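Local coordinates for protein oligogalacturonate-specific porin KdgM (Dickeya dadantii, PDB 4FQE) that forms an outer-membrane channel specific for oligogalacturonides and is required for the full virulence of its bacterium, at residues F31-E36 / V62-V67; G131-G136 / E153-T158; N185-V190 / G211-F216. All blocks are in the same frame, centred on the assembly; numbering follows the deposited sequence. Where two conformers were deposited one is given.

Overall arrangement
Following the chain from the N terminus, contact 1 comes first: it pairs strand 31-40 with strand 57-69 and closes a loop that includes the unmodelled residues 42-55. Contact 2 joins the two ends, away from the turn, of the hairpin made by strands 131-142 and 146-157. Contact 3 does the same for the last hairpin, strands 186-195 and 205-215. The three loops follow in series, neither nested nor crossing, and each spans one seam of the same closed twelve-stranded antiparallel barrel. Contacts 2 and 3 lie on opposite sides of the chain's centre, their own centres 28 Å apart, whereas contacts 1 and 3 approach to about 8 Å between nearest atoms.

Contact 1 (F31-E36 / V62-V67); sequences FGLSSE and VVASYV. With OCT (N-octane), chain B; C8E ((hydroxyethyloxy)tri(ethyloxy)octane), chain F; C8E ((hydroxyethyloxy)tri(ethyloxy)octane), chain H; OCT (N-octane), chain C.
Phe31 and Tyr66 form an edge-to-face pair at one end of this antiparallel seam. The ring centroids are 5.3 Å apart and the planes meet at 60°, with Phe31 CD2 over a face of the tyrosine, toward its rim and 3.7 Å from Tyr66 CE1. A chi1 of -176° sets Phe31 CG anti to the backbone N, and from there the ring turns its CD2 edge to Tyr66. Phe31 CB makes a separate CH-pi contact, 4.1 Å from the centroid of the Tyr66 ring. Four N-H...O bonds in two pairs hold the backbones: Gly32 N donates to Ser65 O over 2.7 Å at 158°, Ser65 N returns a bond to Gly32 O, and Ser34 and Val63 exchange the second pair.

The face that begins with the aromatic pair becomes looser between its side chains toward Leu33 and Ala64. Leu33 CD2 and Ala64 CB are 4.3 Å apart, and alkyl chains lie nearer than that: C1, at the octyl end of a C8E detergent molecule, stands 3.6 Å from Ala64 CB, and C4 of an n-octane 3.8 Å from Leu33 CD1. A second octane reaches Leu33 and Phe31. This string of contacts is consistent with the membrane-facing side of a porin wall. On the other face, Ser34 OG lies against Val63 CB at 3.3 Å. Ser65 OG is hydrogen-bonded by Arg26 there and Glu36 forms a salt bridge with Arg20, as suits the barrel interior.

Both strands have further neighbours. Leu33 and Ser35 are backbone-bonded to His25 and Ile23 of strand 18-26, Val62 and Ala64 to Leu82 and Phe80 of strand 74-85, while Tyr94 of strand 90-100 touches Val63 and Ser65 on the polar face.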
loop_
_atom_site.group_PDB
_atom_site.type_symbol
_atom_site.label_atom_id
_atom_site.label_comp_id
_atom_site.label_asym_id
_atom_site.label_seq_id
_atom_site.Cartn_x
_atom_site.Cartn_y
_atom_site.Cartn_z
ATOM N N PHE A 31 -1.849 -12.898 11.268
ATOM C CA PHE A 31 -2.828 -13.001 10.173
ATOM C C PHE A 31 -3.436 -11.633 9.910
ATOM O O PHE A 31 -3.716 -10.897 10.867
ATOM C CB PHE A 31 -3.933 -13.978 10.524
ATOM C CG PHE A 31 -4.919 -14.211 9.391
ATOM C CD1 PHE A 31 -6.225 -13.764 9.476
ATOM C CD2 PHE A 31 -4.519 -14.889 8.243
ATOM C CE1 PHE A 31 -7.115 -13.980 8.419
ATOM C CE2 PHE A 31 -5.408 -15.126 7.201
ATOM C CZ PHE A 31 -6.691 -14.665 7.282
ATOM N N GLY A 32 -3.593 -11.286 8.631
ATOM C CA GLY A 32 -4.177 -9.984 8.279
ATOM C C GLY A 32 -5.202 -10.155 7.198
ATOM O O GLY A 32 -5.095 -11.092 6.399
ATOM N N LEU A 33 -6.162 -9.228 7.175
ATOM C CA LEU A 33 -7.270 -9.241 6.240
ATOM C C LEU A 33 -7.605 -7.806 5.926
ATOM O O LEU A 33 -7.669 -6.997 6.844
ATOM C CB LEU A 33 -8.507 -9.843 6.911
ATOM C CG LEU A 33 -9.308 -10.950 6.260
ATOM C CD1 LEU A 33 -10.726 -10.871 6.814
ATOM C CD2 LEU A 33 -9.318 -10.909 4.727
ATOM N N SER A 34 -7.860 -7.501 4.666
ATOM C CA SER A 34 -8.344 -6.174 4.302
ATOM C C SER A 34 -9.402 -6.271 3.227
ATOM O O SER A 34 -9.458 -7.260 2.505
ATOM C CB SER A 34 -7.182 -5.289 3.843
ATOM O OG SER A 34 -6.644 -5.697 2.606
ATOM N N SER A 35 -10.266 -5.251 3.146
ATOM C CA SER A 35 -11.249 -5.187 2.070
ATOM C C SER A 35 -11.264 -3.714 1.606
ATOM O O SER A 35 -11.190 -2.824 2.428
ATOM C CB SER A 35 -12.622 -5.646 2.607
ATOM O OG SER A 35 -13.596 -5.725 1.578
ATOM N N GLU A 36 -11.270 -3.479 0.304
ATOM C CA GLU A 36 -11.191 -2.120 -0.213
ATOM C C GLU A 36 -12.259 -1.949 -1.281
ATOM O O GLU A 36 -12.435 -2.833 -2.113
ATOM C CB GLU A 36 -9.818 -1.825 -0.799
ATOM C CG GLU A 36 -9.663 -0.401 -1.278
ATOM C CD GLU A 36 -8.236 -0.039 -1.671
ATOM O OE1 GLU A 36 -7.343 -0.936 -1.722
ATOM O OE2 GLU A 36 -8.004 1.177 -1.953
ATOM N N VAL A 62 -9.864 -7.671 -1.936
ATOM C CA VAL A 62 -9.679 -8.297 -0.641
ATOM C C VAL A 62 -8.299 -8.915 -0.612
ATOM O O VAL A 62 -7.817 -9.425 -1.622
ATOM C CB VAL A 62 -10.755 -9.368 -0.330
ATOM C CG1 VAL A 62 -10.749 -10.461 -1.390
ATOM C CG2 VAL A 62 -10.523 -9.950 1.062
ATOM N N VAL A 63 -7.658 -8.841 0.548
ATOM C CA VAL A 63 -6.288 -9.340 0.737
ATOM C C VAL A 63 -6.302 -10.131 2.032
ATOM O O VAL A 63 -6.806 -9.654 3.048
ATOM C CB VAL A 63 -5.241 -8.195 0.877
ATOM C CG1 VAL A 63 -3.788 -8.725 0.976
ATOM C CG2 VAL A 63 -5.362 -7.184 -0.263
ATOM N N ALA A 64 -5.733 -11.320 1.990
ATOM C CA ALA A 64 -5.380 -12.090 3.189
ATOM C C ALA A 64 -3.871 -12.329 3.201
ATOM O O ALA A 64 -3.269 -12.518 2.160
ATOM C CB ALA A 64 -6.135 -13.421 3.207
ATOM N N SER A 65 -3.251 -12.251 4.378
ATOM C CA SER A 65 -1.811 -12.441 4.522
ATOM C C SER A 65 -1.440 -12.926 5.910
ATOM O O SER A 65 -2.217 -12.839 6.855
ATOM C CB SER A 65 -1.023 -11.146 4.239
ATOM O OG SER A 65 -1.508 -10.067 5.039
ATOM N N TYR A 66 -0.208 -13.436 6.010
ATOM C CA TYR A 66 0.421 -13.745 7.300
ATOM C C TYR A 66 1.762 -12.988 7.346
ATOM O O TYR A 66 2.544 -13.077 6.407
ATOM C CB TYR A 66 0.677 -15.258 7.440
ATOM C CG TYR A 66 -0.223 -16.003 8.416
ATOM C CD1 TYR A 66 -1.220 -16.891 7.955
ATOM C CD2 TYR A 66 -0.099 -15.823 9.796
ATOM C CE1 TYR A 66 -2.059 -17.574 8.835
ATOM C CE2 TYR A 66 -0.957 -16.480 10.686
ATOM C CZ TYR A 66 -1.923 -17.370 10.200
ATOM O OH TYR A 66 -2.754 -18.044 11.070
ATOM N N VAL A 67 2.059 -12.288 8.436
ATOM C CA VAL A 67 3.411 -11.806 8.632
ATOM C C VAL A 67 4.113 -12.774 9.569
ATOM O O VAL A 67 3.674 -12.980 10.694
ATOM C CB VAL A 67 3.497 -10.391 9.228
ATOM C CG1 VAL A 67 4.969 -10.019 9.404
ATOM C CG2 VAL A 67 2.821 -9.342 8.330
HETATM C C1 OCT B . -14.189 -9.804 3.473
HETATM C C2 OCT B . -12.963 -9.305 4.223
HETATM C C3 OCT B . -13.336 -8.193 5.209
HETATM C C4 OCT B . -12.127 -7.512 5.866
HETATM C C5 OCT B . -12.513 -6.707 7.104
HETATM C C6 OCT B . -11.291 -6.325 7.946
HETATM C C7 OCT B . -11.577 -6.452 9.435
HETATM C C8 OCT B . -11.477 -7.894 9.874
HETATM C C1 C8E F . -8.195 -16.367 3.186
HETATM C C2 C8E F . -8.382 -16.461 1.682
HETATM C C3 C8E F . -8.883 -15.177 0.996
HETATM C C4 C8E F . -9.910 -14.398 1.801
HETATM C C5 C8E F . -10.999 -13.774 0.933
HETATM C C6 C8E F . -12.160 -13.315 1.816
HETATM C C7 C8E F . -13.332 -12.712 1.023
HETATM C C8 C8E F . -14.452 -13.722 0.748
HETATM O O9 C8E F . -15.681 -13.058 0.438
HETATM C C10 C8E F . -16.403 -13.562 -0.694
HETATM C C11 C8E F . -17.862 -13.128 -0.595
HETATM O O12 C8E F . -18.175 -12.128 -1.574
HETATM C C13 C8E F . -18.842 -10.970 -1.047
HETATM C C14 C8E F . -19.483 -10.130 -2.158
HETATM O O15 C8E F . -18.777 -10.276 -3.405
HETATM C C16 C8E F . -18.334 -9.055 -4.009
HETATM C C17 C8E F . -17.094 -9.309 -4.870
HETATM O O18 C8E F . -15.945 -9.449 -4.023
HETATM C C19 C8E F . -14.822 -8.620 -4.344
HETATM C C20 C8E F . -13.551 -9.455 -4.493
HETATM O O21 C8E F . -13.862 -10.839 -4.686
HETATM C C1 C8E H . 4.363 -13.963 -5.366
HETATM C C2 C8E H . 4.295 -15.467 -5.421
HETATM C C3 C8E H . 4.930 -16.033 -4.160
HETATM C C4 C8E H . 4.176 -15.599 -2.909
HETATM C C5 C8E H . 3.441 -16.748 -2.250
HETATM C C6 C8E H . 2.099 -16.957 -2.934
HETATM C C7 C8E H . 0.941 -16.418 -2.107
HETATM C C8 C8E H . -0.398 -16.910 -2.651
HETATM O O9 C8E H . -0.785 -18.117 -1.988
HETATM C C10 C8E H . -2.010 -18.675 -2.476
HETATM C C11 C8E H . -2.794 -19.281 -1.310
HETATM O O12 C8E H . -3.839 -18.417 -0.867
HETATM C C13 C8E H . -4.263 -18.632 0.484
HETATM C C14 C8E H . -3.428 -17.786 1.449
HETATM O O15 C8E H . -4.234 -17.025 2.361
HETATM C C16 C8E H . -3.746 -16.967 3.714
HETATM C C17 C8E H . -2.637 -15.939 3.906
HETATM O O18 C8E H . -1.354 -16.563 3.758
HETATM C C19 C8E H . -0.664 -16.193 2.566
HETATM C C20 C8E H . -0.151 -17.427 1.837
HETATM O O21 C8E H . -0.476 -17.366 0.445
HETATM C C1 OCT C . -15.347 -11.588 7.416
HETATM C C2 OCT C . -15.539 -11.586 8.916
HETATM C C3 OCT C . -14.204 -11.468 9.648
HETATM C C4 OCT C . -13.241 -12.550 9.164
HETATM C C5 OCT C . -12.112 -12.814 10.155
HETATM C C6 OCT C . -11.541 -14.216 9.960
HETATM C C7 OCT C . -10.866 -14.669 11.238
HETATM C C8 OCT C . -9.649 -13.811 11.492
#

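Contact 2 (G131-G136 / E153-T158); sequences GYTLTG and EYKKGT. With C8E ((hydroxyethyloxy)tri(ethyloxy)octane), chain E.
Tyr132 pairs with Lys156 and Leu134 with Tyr154 in two antiparallel hydrogen-bonded rungs, the strand segments running at 171° to each other. Each rung has two N-H...O bonds: Lys156 N to Tyr132 O measures 3.0 Å, and Leu134 N to Tyr154 O measures 2.8 Å. Between and beyond them lie the non-hydrogen-bonded pairs Gly131-Gly157, Thr133-Lys155 and Thr135-Glu153. At the glycine pair the backbones come close, with Gly131 CA 4.1 Å from Gly157 CA.

A side-chain hydrogen bond runs from Thr135 OG1 to Glu153 OE1 over 2.8 Å. The hydroxyl approaches from above the carboxylate, 40° out of its plane, and itself accepts a bond from Arg110. Glu151 stands close to Glu153 OE1 and would tend to raise the proton affinity of this carboxylate, while the hydroxyl and a long, weak ion pair with Arg110 would oppose this. On the same face Thr133 CG2 rests 3.6 Å from CG of the extended Lys155 chain.

The other face carries Tyr132, Leu134, Tyr154 and Lys156. Tyr132 CG sits between the backbone N and the carbonyl carbon (chi1 67°), and a face of its ring receives Lys156 CB, 4.3 Å from the centroid, as a CH-pi contact. Tyr132 OH meets the edge of the Tyr154 ring, 3.6 Å from CE2. C20 at the polyether end of a detergent molecule lies over a Tyr154 face, 3.7 Å from CE1, and Leu134 CD2 packs against C10 of the same molecule. Tyrosines beside a detergent head are consistent with the aromatic girdle of outer-membrane barrels.

The seam sits between strand 105-116, backbone-bonded to Gly131, Thr133 and Thr135, and strand 171-180, where Thr173 is backbone-bonded to Glu153 and Ile172 touches Tyr154.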
loop_
_atom_site.group_PDB
_atom_site.type_symbol
_atom_site.label_atom_id
_atom_site.label_comp_id
_atom_site.label_asym_id
_atom_site.label_seq_id
_atom_site.Cartn_x
_atom_site.Cartn_y
_atom_site.Cartn_z
ATOM N N GLY A 131 1.868 -10.021 -15.567
ATOM C CA GLY A 131 3.114 -9.305 -15.361
ATOM C C GLY A 131 3.466 -9.376 -13.895
ATOM O O GLY A 131 3.044 -10.286 -13.167
ATOM N N TYR A 132 4.226 -8.397 -13.452
ATOM C CA TYR A 132 4.525 -8.311 -12.051
ATOM C C TYR A 132 4.911 -6.907 -11.660
ATOM O O TYR A 132 5.347 -6.110 -12.504
ATOM C CB TYR A 132 5.643 -9.303 -11.700
ATOM C CG TYR A 132 6.998 -9.000 -12.305
ATOM C CD1 TYR A 132 7.889 -8.139 -11.661
ATOM C CD2 TYR A 132 7.417 -9.603 -13.483
ATOM C CE1 TYR A 132 9.142 -7.866 -12.193
ATOM C CE2 TYR A 132 8.688 -9.343 -14.015
ATOM C CZ TYR A 132 9.530 -8.475 -13.365
ATOM O OH TYR A 132 10.791 -8.188 -13.868
ATOM N N THR A 133 4.733 -6.599 -10.384
ATOM C CA THR A 133 5.397 -5.442 -9.812
ATOM C C THR A 133 6.454 -5.818 -8.779
ATOM O O THR A 133 6.349 -6.837 -8.097
ATOM C CB THR A 133 4.407 -4.448 -9.208
ATOM O OG1 THR A 133 3.686 -5.082 -8.149
ATOM C CG2 THR A 133 3.442 -3.977 -10.287
ATOM N N LEU A 134 7.480 -4.972 -8.696
ATOM C CA LEU A 134 8.501 -5.074 -7.672
ATOM C C LEU A 134 8.546 -3.692 -7.010
ATOM O O LEU A 134 8.799 -2.668 -7.677
ATOM C CB LEU A 134 9.833 -5.482 -8.293
ATOM C CG LEU A 134 10.945 -5.999 -7.372
ATOM C CD1 LEU A 134 10.563 -7.288 -6.663
ATOM C CD2 LEU A 134 12.270 -6.241 -8.129
ATOM N N THR A 135 8.250 -3.670 -5.717
ATOM C CA THR A 135 8.037 -2.441 -4.974
ATOM C C THR A 135 9.028 -2.423 -3.828
ATOM O O THR A 135 9.110 -3.371 -3.055
ATOM C CB THR A 135 6.612 -2.391 -4.415
ATOM O OG1 THR A 135 5.686 -2.579 -5.483
ATOM C CG2 THR A 135 6.338 -1.041 -3.748
ATOM N N GLY A 136 9.816 -1.377 -3.734
ATOM C CA GLY A 136 10.682 -1.219 -2.580
ATOM C C GLY A 136 10.230 -0.021 -1.811
ATOM O O GLY A 136 9.746 0.934 -2.415
ATOM N N GLU A 153 8.642 1.724 -7.487
ATOM C CA GLU A 153 7.888 0.610 -8.012
ATOM C C GLU A 153 8.208 0.374 -9.471
ATOM O O GLU A 153 8.193 1.299 -10.296
ATOM C CB GLU A 153 6.394 0.834 -7.801
ATOM C CG GLU A 153 5.563 -0.373 -8.156
ATOM C CD GLU A 153 4.161 -0.313 -7.569
ATOM O OE1 GLU A 153 4.027 -0.463 -6.320
ATOM O OE2 GLU A 153 3.201 -0.118 -8.353
ATOM N N TYR A 154 8.512 -0.889 -9.776
ATOM C CA TYR A 154 8.846 -1.299 -11.109
ATOM C C TYR A 154 7.763 -2.263 -11.579
ATOM O O TYR A 154 7.531 -3.297 -10.949
ATOM C CB TYR A 154 10.209 -1.988 -11.084
ATOM C CG TYR A 154 10.635 -2.625 -12.372
ATOM C CD1 TYR A 154 11.301 -1.883 -13.363
ATOM C CD2 TYR A 154 10.427 -3.983 -12.593
ATOM C CE1 TYR A 154 11.716 -2.488 -14.549
ATOM C CE2 TYR A 154 10.829 -4.585 -13.773
ATOM C CZ TYR A 154 11.475 -3.844 -14.746
ATOM O OH TYR A 154 11.875 -4.486 -15.910
ATOM N N LYS A 155 7.122 -1.924 -12.688
ATOM C CA LYS A 155 6.076 -2.777 -13.251
ATOM C C LYS A 155 6.483 -3.237 -14.630
ATOM O O LYS A 155 6.905 -2.434 -15.468
ATOM C CB LYS A 155 4.745 -2.043 -13.313
ATOM C CG LYS A 155 3.556 -2.922 -13.692
ATOM C CD LYS A 155 2.286 -2.093 -13.787
ATOM C CE LYS A 155 1.113 -2.920 -14.268
ATOM N NZ LYS A 155 -0.161 -2.177 -14.074
ATOM N N LYS A 156 6.317 -4.536 -14.867
ATOM C CA LYS A 156 6.632 -5.124 -16.144
ATOM C C LYS A 156 5.502 -6.019 -16.578
ATOM O O LYS A 156 5.081 -6.883 -15.820
ATOM C CB LYS A 156 7.922 -5.939 -16.039
ATOM C CG LYS A 156 8.258 -6.692 -17.315
ATOM C CD LYS A 156 9.733 -6.584 -17.664
ATOM C CE LYS A 156 10.109 -7.593 -18.739
ATOM N NZ LYS A 156 11.515 -7.414 -19.206
ATOM N N GLY A 157 5.019 -5.802 -17.795
ATOM C CA GLY A 157 3.985 -6.647 -18.387
ATOM C C GLY A 157 4.556 -7.871 -19.082
ATOM O O GLY A 157 5.747 -7.916 -19.443
ATOM N N THR A 158 3.702 -8.875 -19.254
ATOM C CA THR A 158 3.946 -9.975 -20.192
ATOM C C THR A 158 2.714 -10.146 -21.096
ATOM O O THR A 158 1.877 -11.017 -20.868
ATOM C CB THR A 158 4.261 -11.292 -19.469
ATOM O OG1 THR A 158 5.226 -11.059 -18.431
ATOM C CG2 THR A 158 4.795 -12.324 -20.468
HETATM C C1 C8E E . 12.418 -10.183 0.677
HETATM C C2 C8E E . 11.917 -11.444 0.002
HETATM C C3 C8E E . 10.806 -11.166 -1.006
HETATM C C4 C8E E . 11.264 -10.226 -2.111
HETATM C C5 C8E E . 11.014 -10.783 -3.508
HETATM C C6 C8E E . 11.911 -11.990 -3.814
HETATM C C7 C8E E . 12.464 -12.081 -5.246
HETATM C C8 C8E E . 12.330 -10.841 -6.130
HETATM O O9 C8E E . 12.830 -11.083 -7.450
HETATM C C10 C8E E . 12.787 -9.938 -8.311
HETATM C C11 C8E E . 12.293 -10.295 -9.710
HETATM O O12 C8E E . 12.889 -9.411 -10.674
HETATM C C13 C8E E . 14.144 -9.891 -11.177
HETATM C C14 C8E E . 15.089 -8.753 -11.575
HETATM O O15 C8E E . 15.106 -7.706 -10.590
HETATM C C16 C8E E . 15.122 -6.408 -11.195
HETATM C C17 C8E E . 15.298 -5.297 -10.156
HETATM O O18 C8E E . 14.834 -4.044 -10.680
HETATM C C19 C8E E . 15.619 -3.532 -11.761
HETATM C C20 C8E E . 14.904 -3.773 -13.092
HETATM O O21 C8E E . 15.707 -4.516 -14.019
#

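Contact 3 (N185-V190 / G211-F216); sequences NWKPYV and GVQYSF. With C8E ((hydroxyethyloxy)tri(ethyloxy)octane), chain G.
Ser215 O takes the shortest hydrogen bond between the two segments, from Asn185 ND2 at 2.7 Å, with an N-H...O angle of 169° and the acceptor in the plane of the amide. Ser215 N donates in return to Asn185 O over 2.8 Å, so Asn185 is tied by both backbone and side chain. Its amide lies alongside Tyr214 with the two planes nearly parallel, Asn185 CB being 3.5 Å from Tyr214 CE2.

Next to it, Tyr214 turns an edge onto a face of Trp186. The six-membered ring of the indole and the tyrosine ring have centroids 4.8 Å apart and planes at 66°, and Tyr214 CD2 is the atom over the indole. Val212 CG2 comes to the indole edge. The octyl tail of a detergent molecule touches Tyr214 CB with C4 and Trp186 CH2 with C5, and puts C7 over a Tyr214 face, consistent with the lipid-facing side.

The opposite face carries Lys187, Gln213, Tyr189 and Gly211. Lys187 and Gln213 run side by side, and one water accepts from Lys187 NZ at 2.7 Å and from Gln213 NE2 at 3.2 Å. Further along, a chi1 of 65° swings Tyr189 CG toward the neighbouring strand, and the ring lies over Gly211 in a CH-pi contact, Gly211 CA 3.9 Å from its centroid. Tyr189 OH bonds Asp4, and Lys177 makes a cation-pi contact with the ring.

Strand 205-215 is the last of the barrel and closes it: Val212 and Tyr214 are backbone-bonded to Tyr5 and Ile3 of strand 2-9, while Pro188 and Val190 bond strand 171-180 on the other flank.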
loop_
_atom_site.group_PDB
_atom_site.type_symbol
_atom_site.label_atom_id
_atom_site.label_comp_id
_atom_site.label_asym_id
_atom_site.label_seq_id
_atom_site.Cartn_x
_atom_site.Cartn_y
_atom_site.Cartn_z
ATOM N N ASN A 185 -6.156 7.910 17.313
ATOM C CA ASN A 185 -7.064 7.421 16.274
ATOM C C ASN A 185 -6.847 7.927 14.855
ATOM O O ASN A 185 -7.083 7.175 13.913
ATOM C CB ASN A 185 -8.492 7.752 16.667
ATOM C CG ASN A 185 -8.856 7.203 18.021
ATOM O OD1 ASN A 185 -9.092 7.951 18.965
ATOM N ND2 ASN A 185 -8.900 5.895 18.125
ATOM N N TRP A 186 -6.374 9.163 14.680
ATOM C CA TRP A 186 -6.332 9.776 13.359
ATOM C C TRP A 186 -4.947 9.975 12.829
ATOM O O TRP A 186 -4.114 10.619 13.486
ATOM C CB TRP A 186 -7.019 11.143 13.383
ATOM C CG TRP A 186 -8.456 11.092 13.774
ATOM C CD1 TRP A 186 -9.025 11.355 15.020
ATOM C CD2 TRP A 186 -9.585 10.728 12.897
ATOM N NE1 TRP A 186 -10.406 11.174 14.963
ATOM C CE2 TRP A 186 -10.797 10.830 13.714
ATOM C CE3 TRP A 186 -9.704 10.389 11.560
ATOM C CZ2 TRP A 186 -12.058 10.529 13.200
ATOM C CZ3 TRP A 186 -10.976 10.138 11.042
ATOM C CH2 TRP A 186 -12.118 10.181 11.849
ATOM N N LYS A 187 -4.719 9.531 11.599
ATOM C CA LYS A 187 -3.421 9.666 10.915
ATOM C C LYS A 187 -3.675 10.196 9.509
ATOM O O LYS A 187 -3.812 9.413 8.537
ATOM C CB LYS A 187 -2.654 8.303 10.888
ATOM C CG LYS A 187 -1.245 8.351 10.272
ATOM C CD LYS A 187 -0.504 7.011 10.265
ATOM C CE LYS A 187 -0.994 6.018 9.211
ATOM N NZ LYS A 187 -0.199 4.710 9.198
ATOM N N PRO A 188 -3.734 11.536 9.366
ATOM C CA PRO A 188 -3.777 12.117 8.033
ATOM C C PRO A 188 -2.451 11.968 7.308
ATOM O O PRO A 188 -1.433 11.809 7.953
ATOM C CB PRO A 188 -4.085 13.590 8.303
ATOM C CG PRO A 188 -3.568 13.856 9.658
ATOM C CD PRO A 188 -3.873 12.571 10.409
ATOM N N TYR A 189 -2.511 11.968 5.973
ATOM C CA TYR A 189 -1.358 11.853 5.144
ATOM C C TYR A 189 -1.534 12.403 3.745
ATOM O O TYR A 189 -2.630 12.574 3.267
ATOM C CB TYR A 189 -0.922 10.389 5.074
ATOM C CG TYR A 189 -1.935 9.480 4.397
ATOM C CD1 TYR A 189 -2.897 8.799 5.123
ATOM C CD2 TYR A 189 -1.908 9.304 3.031
ATOM C CE1 TYR A 189 -3.809 7.953 4.491
ATOM C CE2 TYR A 189 -2.809 8.486 2.385
ATOM C CZ TYR A 189 -3.753 7.802 3.107
ATOM O OH TYR A 189 -4.659 6.990 2.394
ATOM N N VAL A 190 -0.406 12.676 3.114
ATOM C CA VAL A 190 -0.319 13.169 1.753
ATOM C C VAL A 190 0.750 12.378 0.999
ATOM O O VAL A 190 1.722 11.867 1.602
ATOM C CB VAL A 190 -0.004 14.682 1.696
ATOM C CG1 VAL A 190 1.323 15.049 2.362
ATOM C CG2 VAL A 190 0.026 15.140 0.251
ATOM N N GLY A 211 -5.237 11.576 2.191
ATOM C CA GLY A 211 -6.091 10.619 2.883
ATOM C C GLY A 211 -5.984 10.748 4.378
ATOM O O GLY A 211 -5.232 11.561 4.904
ATOM N N VAL A 212 -6.749 9.913 5.062
ATOM C CA VAL A 212 -6.666 9.800 6.491
ATOM C C VAL A 212 -7.027 8.390 6.889
ATOM O O VAL A 212 -7.919 7.765 6.293
ATOM C CB VAL A 212 -7.581 10.823 7.208
ATOM C CG1 VAL A 212 -9.029 10.608 6.800
ATOM C CG2 VAL A 212 -7.377 10.737 8.730
ATOM N N GLN A 213 -6.304 7.903 7.894
ATOM C CA GLN A 213 -6.517 6.574 8.440
ATOM C C GLN A 213 -7.020 6.719 9.849
ATOM O O GLN A 213 -6.376 7.405 10.682
ATOM C CB GLN A 213 -5.193 5.825 8.467
ATOM C CG GLN A 213 -5.345 4.357 8.799
ATOM C CD GLN A 213 -4.007 3.687 9.027
ATOM O OE1 GLN A 213 -3.414 3.814 10.092
ATOM N NE2 GLN A 213 -3.507 3.021 8.018
ATOM N N TYR A 214 -8.178 6.125 10.114
ATOM C CA TYR A 214 -8.757 6.088 11.428
ATOM C C TYR A 214 -8.476 4.697 11.995
ATOM O O TYR A 214 -8.742 3.730 11.319
ATOM C CB TYR A 214 -10.279 6.262 11.380
ATOM C CG TYR A 214 -10.890 6.140 12.752
ATOM C CD1 TYR A 214 -11.364 4.917 13.224
ATOM C CD2 TYR A 214 -10.933 7.229 13.604
ATOM C CE1 TYR A 214 -11.909 4.794 14.492
ATOM C CE2 TYR A 214 -11.471 7.118 14.874
ATOM C CZ TYR A 214 -11.961 5.912 15.310
ATOM O OH TYR A 214 -12.478 5.814 16.572
ATOM N N SER A 215 -7.938 4.647 13.207
ATOM C CA SER A 215 -7.709 3.408 13.946
ATOM C C SER A 215 -8.583 3.340 15.192
ATOM O O SER A 215 -8.688 4.299 15.968
ATOM C CB SER A 215 -6.245 3.288 14.359
ATOM O OG SER A 215 -5.390 3.249 13.220
ATOM N N PHE A 216 -9.212 2.188 15.385
ATOM C CA PHE A 216 -10.032 1.941 16.575
ATOM C C PHE A 216 -9.173 1.588 17.764
ATOM O O PHE A 216 -8.189 0.877 17.624
ATOM C CB PHE A 216 -10.991 0.779 16.332
ATOM C CG PHE A 216 -12.095 1.113 15.398
ATOM C CD1 PHE A 216 -13.293 1.613 15.887
ATOM C CD2 PHE A 216 -11.935 0.956 14.036
ATOM C CE1 PHE A 216 -14.326 1.921 15.022
ATOM C CE2 PHE A 216 -12.956 1.275 13.162
ATOM C CZ PHE A 216 -14.160 1.735 13.661
HETATM C C1 C8E G . -14.222 6.123 5.970
HETATM C C2 C8E G . -13.677 7.491 6.311
HETATM C C3 C8E G . -12.337 7.431 7.049
HETATM C C4 C8E G . -12.438 6.700 8.384
HETATM C C5 C8E G . -13.334 7.410 9.401
HETATM C C6 C8E G . -14.560 6.589 9.810
HETATM C C7 C8E G . -14.440 6.077 11.240
HETATM C C8 C8E G . -15.806 5.759 11.854
HETATM O O9 C8E G . -15.781 5.855 13.278
HETATM C C10 C8E G . -15.850 7.220 13.691
HETATM C C11 C8E G . -15.866 7.414 15.186
HETATM O O12 C8E G . -15.283 8.690 15.494
HETATM C C13 C8E G . -15.890 9.842 14.854
HETATM C C14 C8E G . -16.897 10.529 15.760
HETATM O O15 C8E G . -17.525 11.595 15.014
HETATM C C16 C8E G . -18.562 11.177 14.127
HETATM C C17 C8E G . -18.372 11.637 12.705
HETATM O O18 C8E G . -19.175 10.805 11.861
HETATM C C19 C8E G . -18.597 10.492 10.604
HETATM C C20 C8E G . -18.285 9.009 10.538
HETATM O O21 C8E G . -18.427 8.571 9.181
HETATM O O HOH W 1 -0.581 2.027 8.922
#